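Double Glycine Motif Protease domain from AMS/PCAT Transporter (Lachnospiraceae bacterium C6A11, PDB 6MPZ) probably cleaves leader peptides after a double-glycine motif, as the protease domain of a transporter that exports the matured peptides. Local coordinates at residues L25-A30 with N100-L105. Sequence-based numbering, arbitrary orientation.
Sequences LECGAA and NHFVVL
Cys27, in the first turn of helix 27-38, meets His101 and Phe102 on strand 101-109, and here the contact is tightest. Its CB already faces the strand, and chi1 of 58°, with SG between the backbone N and the carbonyl carbon, sets the sulfur 3.4 Å from Phe102 N. Cys27 SG and CB each lie 3.6 Å from His101 ND1; the sulfur makes an oblique sulfur-aromatic contact, 4.5 Å from the His101 ring centroid. Because SG is covalently linked to the backbone of the bound peptide, this spacing describes the adduct and not a free thiol. His101 reaches it with CG anti to the backbone N (chi1 -169°). Further in, Gly28 CA comes obliquely to within 3.8 Å of Phe102 CD2, the missing side chain letting the backbone approach this near. The more open side begins at partly exposed His101, whose ND1 is hydrogen-bonded to the peptide backbone, and the segments part at exposed Asn100, whose backbone also bonds to the peptide. Across the imidazole, NE2 is hydrogen-bonded to Asp117 OD1, which probably orients the ring. Helix-borne cysteine, strand-borne histidine and aspartate are consistent with the Cys-His-Asp triad of C39 peptidases, of the papain-like clan CA.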
ATOM      1  N   LEU A  25       4.323 -11.202   9.749  1.00 36.63           N
ATOM      2  CA  LEU A  25       2.892 -11.137   9.490  1.00 38.20           C
ATOM      3  C   LEU A  25       2.437  -9.698   9.416  1.00 37.28           C
ATOM      4  O   LEU A  25       1.283  -9.460   9.062  1.00 35.36           O
ATOM      5  CB  LEU A  25       2.088 -11.816  10.623  1.00 42.42           C
ATOM      6  CG  LEU A  25       1.833 -13.345  10.756  1.00 46.47           C
ATOM      7  CD1 LEU A  25       2.916 -14.214  10.142  1.00 45.52           C
ATOM      8  CD2 LEU A  25       1.634 -13.690  12.243  1.00 44.49           C
ATOM      9  N   GLU A  26       3.320  -8.732   9.729  1.00 38.30           N
ATOM     10  CA  GLU A  26       2.934  -7.310   9.902  1.00 36.94           C
ATOM     11  C   GLU A  26       2.992  -6.409   8.668  1.00 32.54           C
ATOM     12  O   GLU A  26       2.656  -5.224   8.791  1.00 36.48           O
ATOM     13  CB  GLU A  26       3.760  -6.683  11.050  1.00 37.98           C
ATOM     14  CG  GLU A  26       3.537  -7.375  12.379  1.00 42.65           C
ATOM     15  CD  GLU A  26       4.452  -6.905  13.497  1.00 43.86           C
ATOM     16  OE1 GLU A  26       5.161  -5.888  13.359  1.00 42.33           O
ATOM     17  OE2 GLU A  26       4.435  -7.591  14.541  1.00 47.17           O
ATOM     18  N   CYS A  27       3.344  -6.941   7.499  1.00 31.34           N
ATOM     19  CA  CYS A  27       3.575  -6.089   6.277  1.00 32.36           C
ATOM     20  C   CYS A  27       2.423  -5.101   5.955  1.00 30.18           C
ATOM     21  O   CYS A  27       2.692  -3.957   5.581  1.00 29.15           O
ATOM     22  CB  CYS A  27       3.888  -6.938   5.038  1.00 33.64           C
ATOM     23  SG  CYS A  27       2.610  -8.138   4.625  1.00 35.40           S
ATOM     24  N   GLY A  28       1.175  -5.559   6.101  1.00 27.99           N
ATOM     25  CA  GLY A  28      -0.036  -4.736   5.905  1.00 27.52           C
ATOM     26  C   GLY A  28      -0.001  -3.493   6.756  1.00 28.14           C
ATOM     27  O   GLY A  28      -0.177  -2.375   6.270  1.00 31.00           O
ATOM     28  N   ALA A  29       0.243  -3.700   8.042  1.00 28.56           N
ATOM     29  CA  ALA A  29       0.311  -2.623   9.017  1.00 27.97           C
ATOM     30  C   ALA A  29       1.494  -1.658   8.826  1.00 26.12           C
ATOM     31  O   ALA A  29       1.330  -0.440   8.956  1.00 23.44           O
ATOM     32  CB  ALA A  29       0.351  -3.213  10.422  1.00 29.33           C
ATOM     33  N   ALA A  30       2.680  -2.212   8.546  1.00 23.90           N
ATOM     34  CA  ALA A  30       3.843  -1.402   8.244  1.00 25.66           C
ATOM     35  C   ALA A  30       3.583  -0.529   6.991  1.00 25.16           C
ATOM     36  O   ALA A  30       3.897   0.644   6.998  1.00 22.34           O
ATOM     37  CB  ALA A  30       5.054  -2.308   8.025  1.00 27.86           C
ATOM     38  N   ASN A 100       1.193 -12.845  -1.341  1.00 43.97           N
ATOM     39  CA  ASN A 100       1.735 -13.115  -0.000  1.00 47.55           C
ATOM     40  C   ASN A 100       1.899 -11.933   0.963  1.00 42.40           C
ATOM     41  O   ASN A 100       2.081 -12.116   2.161  1.00 44.67           O
ATOM     42  CB  ASN A 100       3.250 -13.336  -0.243  1.00 49.52           C
ATOM     43  CG  ASN A 100       3.623 -14.743  -0.266  1.00 51.57           C
ATOM     44  OD1 ASN A 100       4.706 -15.119   0.148  1.00 63.74           O
ATOM     45  ND2 ASN A 100       2.733 -15.557  -0.778  1.00 63.43           N
ATOM     46  N   HIS A 101       2.018 -10.739   0.379  1.00 38.94           N
ATOM     47  CA  HIS A 101       2.836  -9.655   0.944  1.00 38.46           C
ATOM     48  C   HIS A 101       2.225  -8.325   0.478  1.00 36.76           C
ATOM     49  O   HIS A 101       1.489  -8.254  -0.541  1.00 34.96           O
ATOM     50  CB  HIS A 101       4.315  -9.851   0.506  1.00 36.85           C
ATOM     51  CG  HIS A 101       5.321  -8.969   1.200  1.00 35.70           C
ATOM     52  ND1 HIS A 101       5.480  -8.934   2.567  1.00 37.47           N
ATOM     53  CD2 HIS A 101       6.267  -8.141   0.700  1.00 36.64           C
ATOM     54  CE1 HIS A 101       6.466  -8.118   2.886  1.00 36.41           C
ATOM     55  NE2 HIS A 101       6.944  -7.599   1.771  1.00 38.28           N
ATOM     56  N   PHE A 102       2.458  -7.303   1.285  1.00 33.30           N
ATOM     57  CA  PHE A 102       2.095  -5.950   0.938  1.00 31.53           C
ATOM     58  C   PHE A 102       3.357  -5.116   0.989  1.00 33.23           C
ATOM     59  O   PHE A 102       4.168  -5.245   1.920  1.00 36.23           O
ATOM     60  CB  PHE A 102       1.065  -5.372   1.892  1.00 29.93           C
ATOM     61  CG  PHE A 102      -0.288  -5.971   1.760  1.00 30.91           C
ATOM     62  CD1 PHE A 102      -1.038  -5.773   0.610  1.00 30.24           C
ATOM     63  CD2 PHE A 102      -0.836  -6.731   2.798  1.00 30.99           C
ATOM     64  CE1 PHE A 102      -2.288  -6.330   0.489  1.00 30.97           C
ATOM     65  CE2 PHE A 102      -2.084  -7.303   2.661  1.00 30.00           C
ATOM     66  CZ  PHE A 102      -2.806  -7.097   1.515  1.00 29.26           C
ATOM     67  N   VAL A 103       3.517  -4.269  -0.033  1.00 31.95           N
ATOM     68  CA  VAL A 103       4.569  -3.289  -0.085  1.00 26.66           C
ATOM     69  C   VAL A 103       3.967  -1.924  -0.428  1.00 28.81           C
ATOM     70  O   VAL A 103       2.818  -1.839  -0.884  1.00 30.70           O
ATOM     71  CB  VAL A 103       5.651  -3.691  -1.067  1.00 27.03           C
ATOM     72  CG1 VAL A 103       6.218  -5.064  -0.705  1.00 25.38           C
ATOM     73  CG2 VAL A 103       5.137  -3.656  -2.522  1.00 25.84           C
ATOM     74  N   VAL A 104       4.750  -0.859  -0.196  1.00 30.11           N
ATOM     75  CA  VAL A 104       4.328   0.508  -0.552  1.00 28.02           C
ATOM     76  C   VAL A 104       4.965   0.950  -1.859  1.00 27.24           C
ATOM     77  O   VAL A 104       6.190   0.974  -1.943  1.00 31.17           O
ATOM     78  CB  VAL A 104       4.705   1.532   0.514  1.00 26.86           C
ATOM     79  CG1 VAL A 104       4.241   2.939   0.071  1.00 25.16           C
ATOM     80  CG2 VAL A 104       4.049   1.153   1.816  1.00 27.44           C
ATOM     81  N   LEU A 105       4.132   1.298  -2.848  1.00 25.87           N
ATOM     82  CA  LEU A 105       4.618   1.780  -4.153  1.00 26.70           C
ATOM     83  C   LEU A 105       4.709   3.311  -4.138  1.00 29.16           C
ATOM     84  O   LEU A 105       3.668   4.023  -3.912  1.00 27.77           O
ATOM     85  CB  LEU A 105       3.727   1.306  -5.303  1.00 27.53           C
ATOM     86  CG  LEU A 105       4.065   1.697  -6.765  1.00 30.02           C
ATOM     87  CD1 LEU A 105       5.487   1.316  -7.136  1.00 32.04           C
ATOM     88  CD2 LEU A 105       3.133   1.044  -7.765  1.00 32.58           C
TER